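Local coordinates for protein LP04448p (Drosophila melanogaster, PDB 2QK2) that probably binds tubulin through this TOG domain and, as an XMAP215-family protein, acts at growing microtubule plus ends, at residues Lys150-Thr162 with Thr191-Leu203. Sequence-based numbering, arbitrary orientation.
Sequences KSETALFIARALT and TVRDSSAEALGTL
Ala158 and Ala199 bring two neighbouring helices of the HEAT-repeat TOG domain close together, their CA atoms 4.1 Å apart. Helices 147-161 and 190-207 run nearly parallel here, the short axes crossing at 19° and approaching to 7.9 Å, a spacing that small residues permit: Ala199 CB sits 3.4 Å from Ala154 O, and Ala154 CB lies against the backbone of Ser195. Toward the helix starts, Ser151 OG and Ser195 OG share a 2.6 Å hydrogen bond, the one such bond joining these segments. Ser151 OG reaches it by standing anti to the backbone N (chi1 175°), where Thr191 CG2 also touches it. Leu155 covers Ser195 OG with CG and both methyls, and its CD2 meets Glu198 OE1. Farther along, Leu161 can be followed outward: CB rests on Thr202 CG2, CD1 reaches Ala199 O and the backbone N and CB of Leu203, and CD2 meets Leu203 CD1. Leu203 also packs on helix 171-185, against Leu174 and Thr178. Thr202 CG2 also touches Ala158 O and Thr162 CG2, so a serine here, lacking that methyl, would probably open a gap between Ala158, Leu161 and Thr162. The Thr202 hydroxyl turns back on its own helix: OG1 donates to Glu198 O over 2.7 Å, from the face of that carbonyl opposite Thr202 N.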
loop_
_atom_site.group_PDB
_atom_site.type_symbol
_atom_site.label_atom_id
_atom_site.label_comp_id
_atom_site.label_asym_id
_atom_site.label_seq_id
_atom_site.Cartn_x
_atom_site.Cartn_y
_atom_site.Cartn_z
ATOM N N LYS A 150 8.814 -9.299 2.966
ATOM C CA LYS A 150 7.915 -10.414 2.684
ATOM C C LYS A 150 6.663 -10.322 3.544
ATOM O O LYS A 150 5.545 -10.474 3.053
ATOM C CB LYS A 150 8.583 -11.764 2.971
ATOM C CG LYS A 150 9.755 -12.139 2.081
ATOM C CD LYS A 150 9.974 -13.644 2.175
ATOM C CE LYS A 150 11.278 -14.090 1.555
ATOM N NZ LYS A 150 12.400 -13.779 2.479
ATOM N N SER A 151 6.860 -10.084 4.835
ATOM C CA SER A 151 5.744 -9.993 5.762
ATOM C C SER A 151 4.797 -8.844 5.425
ATOM O O SER A 151 3.587 -9.043 5.311
ATOM C CB SER A 151 6.259 -9.822 7.194
ATOM O OG SER A 151 5.177 -9.627 8.087
ATOM N N GLU A 152 5.347 -7.641 5.274
ATOM C CA GLU A 152 4.519 -6.474 4.969
ATOM C C GLU A 152 3.851 -6.599 3.606
ATOM O O GLU A 152 2.768 -6.056 3.393
ATOM C CB GLU A 152 5.345 -5.189 5.038
ATOM C CG GLU A 152 5.775 -4.775 6.458
ATOM C CD GLU A 152 4.601 -4.457 7.380
ATOM O OE1 GLU A 152 3.606 -3.851 6.912
ATOM O OE2 GLU A 152 4.677 -4.799 8.584
ATOM N N THR A 153 4.485 -7.316 2.685
ATOM C CA THR A 153 3.889 -7.501 1.370
ATOM C C THR A 153 2.661 -8.398 1.539
ATOM O O THR A 153 1.601 -8.124 0.979
ATOM C CB THR A 153 4.872 -8.160 0.375
ATOM O OG1 THR A 153 6.007 -7.306 0.181
ATOM C CG2 THR A 153 4.196 -8.384 -0.973
ATOM N N ALA A 154 2.799 -9.460 2.331
ATOM C CA ALA A 154 1.682 -10.373 2.565
ATOM C C ALA A 154 0.555 -9.657 3.294
ATOM O O ALA A 154 -0.615 -9.878 3.002
ATOM C CB ALA A 154 2.144 -11.589 3.382
ATOM N N LEU A 155 0.903 -8.806 4.254
ATOM C CA LEU A 155 -0.108 -8.064 5.003
ATOM C C LEU A 155 -0.793 -7.049 4.085
ATOM O O LEU A 155 -1.993 -6.774 4.223
ATOM C CB LEU A 155 0.529 -7.357 6.199
ATOM C CG LEU A 155 1.028 -8.293 7.317
ATOM C CD1 LEU A 155 1.742 -7.475 8.387
ATOM C CD2 LEU A 155 -0.157 -9.058 7.920
ATOM N N PHE A 156 -0.028 -6.489 3.153
ATOM C CA PHE A 156 -0.591 -5.535 2.193
ATOM C C PHE A 156 -1.669 -6.256 1.374
ATOM O O PHE A 156 -2.749 -5.725 1.139
ATOM C CB PHE A 156 0.505 -5.004 1.261
ATOM C CG PHE A 156 -0.026 -4.405 -0.018
ATOM C CD1 PHE A 156 -0.851 -3.287 0.013
ATOM C CD2 PHE A 156 0.295 -4.970 -1.249
ATOM C CE1 PHE A 156 -1.352 -2.736 -1.168
ATOM C CE2 PHE A 156 -0.200 -4.429 -2.437
ATOM C CZ PHE A 156 -1.024 -3.309 -2.394
ATOM N N ILE A 157 -1.362 -7.474 0.942
ATOM C CA ILE A 157 -2.308 -8.280 0.169
ATOM C C ILE A 157 -3.579 -8.555 0.985
ATOM O O ILE A 157 -4.700 -8.478 0.461
ATOM C CB ILE A 157 -1.652 -9.612 -0.261
ATOM C CG1 ILE A 157 -0.520 -9.322 -1.259
ATOM C CG2 ILE A 157 -2.685 -10.546 -0.874
ATOM C CD1 ILE A 157 0.307 -10.540 -1.626
ATOM N N ALA A 158 -3.406 -8.861 2.267
ATOM C CA ALA A 158 -4.543 -9.133 3.144
ATOM C C ALA A 158 -5.462 -7.915 3.232
ATOM O O ALA A 158 -6.673 -8.027 3.030
ATOM C CB ALA A 158 -4.052 -9.522 4.543
ATOM N N ARG A 159 -4.893 -6.753 3.544
ATOM C CA ARG A 159 -5.697 -5.541 3.647
ATOM C C ARG A 159 -6.328 -5.210 2.294
ATOM O O ARG A 159 -7.501 -4.838 2.219
ATOM C CB ARG A 159 -4.844 -4.367 4.135
ATOM C CG ARG A 159 -4.255 -4.555 5.533
ATOM C CD ARG A 159 -3.686 -3.240 6.089
ATOM N NE ARG A 159 -2.699 -2.635 5.196
ATOM C CZ ARG A 159 -1.421 -3.000 5.104
ATOM N NH1 ARG A 159 -0.939 -3.983 5.859
ATOM N NH2 ARG A 159 -0.623 -2.383 4.238
ATOM N N ALA A 160 -5.562 -5.370 1.222
ATOM C CA ALA A 160 -6.073 -5.089 -0.123
ATOM C C ALA A 160 -7.295 -5.961 -0.459
ATOM O O ALA A 160 -8.309 -5.471 -0.971
ATOM C CB ALA A 160 -4.971 -5.323 -1.159
ATOM N N LEU A 161 -7.190 -7.254 -0.165
ATOM C CA LEU A 161 -8.267 -8.196 -0.448
ATOM C C LEU A 161 -9.591 -7.840 0.227
ATOM O O LEU A 161 -10.661 -8.105 -0.329
ATOM C CB LEU A 161 -7.832 -9.618 -0.066
ATOM C CG LEU A 161 -6.758 -10.227 -0.976
ATOM C CD1 LEU A 161 -6.239 -11.536 -0.380
ATOM C CD2 LEU A 161 -7.337 -10.472 -2.367
ATOM N N THR A 162 -9.531 -7.231 1.409
ATOM C CA THR A 162 -10.754 -6.852 2.110
ATOM C C THR A 162 -11.498 -5.747 1.356
ATOM O O THR A 162 -12.647 -5.436 1.674
ATOM C CB THR A 162 -10.474 -6.334 3.536
ATOM O OG1 THR A 162 -9.729 -5.115 3.459
ATOM C CG2 THR A 162 -9.691 -7.360 4.345
ATOM N N THR A 191 6.971 -14.474 11.639
ATOM C CA THR A 191 6.154 -13.334 11.236
ATOM C C THR A 191 5.712 -13.463 9.781
ATOM O O THR A 191 4.542 -13.252 9.458
ATOM C CB THR A 191 6.916 -12.011 11.411
ATOM O OG1 THR A 191 7.396 -11.914 12.759
ATOM C CG2 THR A 191 5.992 -10.823 11.131
ATOM N N VAL A 192 6.648 -13.806 8.904
ATOM C CA VAL A 192 6.329 -13.970 7.490
ATOM C C VAL A 192 5.238 -15.028 7.344
ATOM O O VAL A 192 4.287 -14.857 6.575
ATOM C CB VAL A 192 7.582 -14.388 6.692
ATOM C CG1 VAL A 192 7.216 -14.687 5.234
ATOM C CG2 VAL A 192 8.623 -13.264 6.762
ATOM N N ARG A 193 5.367 -16.115 8.105
ATOM C CA ARG A 193 4.377 -17.183 8.066
ATOM C C ARG A 193 3.008 -16.674 8.521
ATOM O O ARG A 193 2.001 -16.920 7.855
ATOM C CB ARG A 193 4.818 -18.363 8.946
ATOM C CG ARG A 193 3.735 -19.424 9.141
ATOM C CD ARG A 193 4.255 -20.659 9.876
ATOM N NE ARG A 193 4.928 -20.339 11.136
ATOM C CZ ARG A 193 4.371 -19.680 12.151
ATOM N NH1 ARG A 193 3.117 -19.256 12.073
ATOM N NH2 ARG A 193 5.073 -19.448 13.253
ATOM N N ASP A 194 2.968 -15.967 9.647
ATOM C CA ASP A 194 1.700 -15.441 10.148
ATOM C C ASP A 194 1.059 -14.484 9.147
ATOM O O ASP A 194 -0.151 -14.521 8.926
ATOM C CB ASP A 194 1.890 -14.700 11.476
ATOM C CG ASP A 194 2.282 -15.625 12.621
ATOM O OD1 ASP A 194 2.047 -16.852 12.518
ATOM O OD2 ASP A 194 2.815 -15.113 13.630
ATOM N N SER A 195 1.873 -13.615 8.556
ATOM C CA SER A 195 1.369 -12.652 7.582
ATOM C C SER A 195 0.819 -13.383 6.360
ATOM O O SER A 195 -0.234 -13.023 5.834
ATOM C CB SER A 195 2.487 -11.689 7.175
ATOM O OG SER A 195 2.906 -10.915 8.289
ATOM N N SER A 196 1.521 -14.420 5.920
ATOM C CA SER A 196 1.070 -15.190 4.768
ATOM C C SER A 196 -0.249 -15.893 5.082
ATOM O O SER A 196 -1.132 -15.987 4.226
ATOM C CB SER A 196 2.121 -16.227 4.373
ATOM O OG SER A 196 3.344 -15.596 4.040
ATOM N N ALA A 197 -0.379 -16.393 6.309
ATOM C CA ALA A 197 -1.602 -17.075 6.720
ATOM C C ALA A 197 -2.765 -16.086 6.715
ATOM O O ALA A 197 -3.879 -16.427 6.314
ATOM C CB ALA A 197 -1.433 -17.673 8.124
ATOM N N GLU A 198 -2.504 -14.861 7.168
ATOM C CA GLU A 198 -3.547 -13.837 7.209
ATOM C C GLU A 198 -4.034 -13.495 5.805
ATOM O O GLU A 198 -5.235 -13.336 5.575
ATOM C CB GLU A 198 -3.037 -12.571 7.901
ATOM C CG GLU A 198 -4.155 -11.596 8.249
ATOM C CD GLU A 198 -3.686 -10.444 9.116
ATOM O OE1 GLU A 198 -2.711 -10.619 9.874
ATOM O OE2 GLU A 198 -4.306 -9.365 9.056
ATOM N N ALA A 199 -3.101 -13.402 4.863
ATOM C CA ALA A 199 -3.442 -13.087 3.482
ATOM C C ALA A 199 -4.242 -14.231 2.862
ATOM O O ALA A 199 -5.240 -14.007 2.165
ATOM C CB ALA A 199 -2.166 -12.836 2.669
ATOM N N LEU A 200 -3.792 -15.456 3.113
ATOM C CA LEU A 200 -4.459 -16.642 2.582
ATOM C C LEU A 200 -5.875 -16.771 3.142
ATOM O O LEU A 200 -6.816 -17.080 2.409
ATOM C CB LEU A 200 -3.651 -17.898 2.926
ATOM C CG LEU A 200 -2.767 -18.595 1.881
ATOM C CD1 LEU A 200 -2.794 -17.876 0.543
ATOM C CD2 LEU A 200 -1.363 -18.700 2.428
ATOM N N GLY A 201 -6.020 -16.532 4.441
ATOM C CA GLY A 201 -7.329 -16.628 5.062
ATOM C C GLY A 201 -8.279 -15.585 4.506
ATOM O O GLY A 201 -9.467 -15.848 4.292
ATOM N N THR A 202 -7.759 -14.386 4.263
ATOM C CA THR A 202 -8.588 -13.316 3.728
ATOM C C THR A 202 -8.990 -13.685 2.306
ATOM O O THR A 202 -10.122 -13.440 1.887
ATOM C CB THR A 202 -7.827 -11.970 3.740
ATOM O OG1 THR A 202 -7.345 -11.714 5.066
ATOM C CG2 THR A 202 -8.748 -10.829 3.320
ATOM N N LEU A 203 -8.064 -14.292 1.570
ATOM C CA LEU A 203 -8.338 -14.705 0.202
ATOM C C LEU A 203 -9.492 -15.705 0.155
ATOM O O LEU A 203 -10.329 -15.645 -0.744
ATOM C CB LEU A 203 -7.096 -15.332 -0.429
ATOM C CG LEU A 203 -7.265 -15.797 -1.879
ATOM C CD1 LEU A 203 -7.588 -14.594 -2.768
ATOM C CD2 LEU A 203 -5.990 -16.480 -2.354
#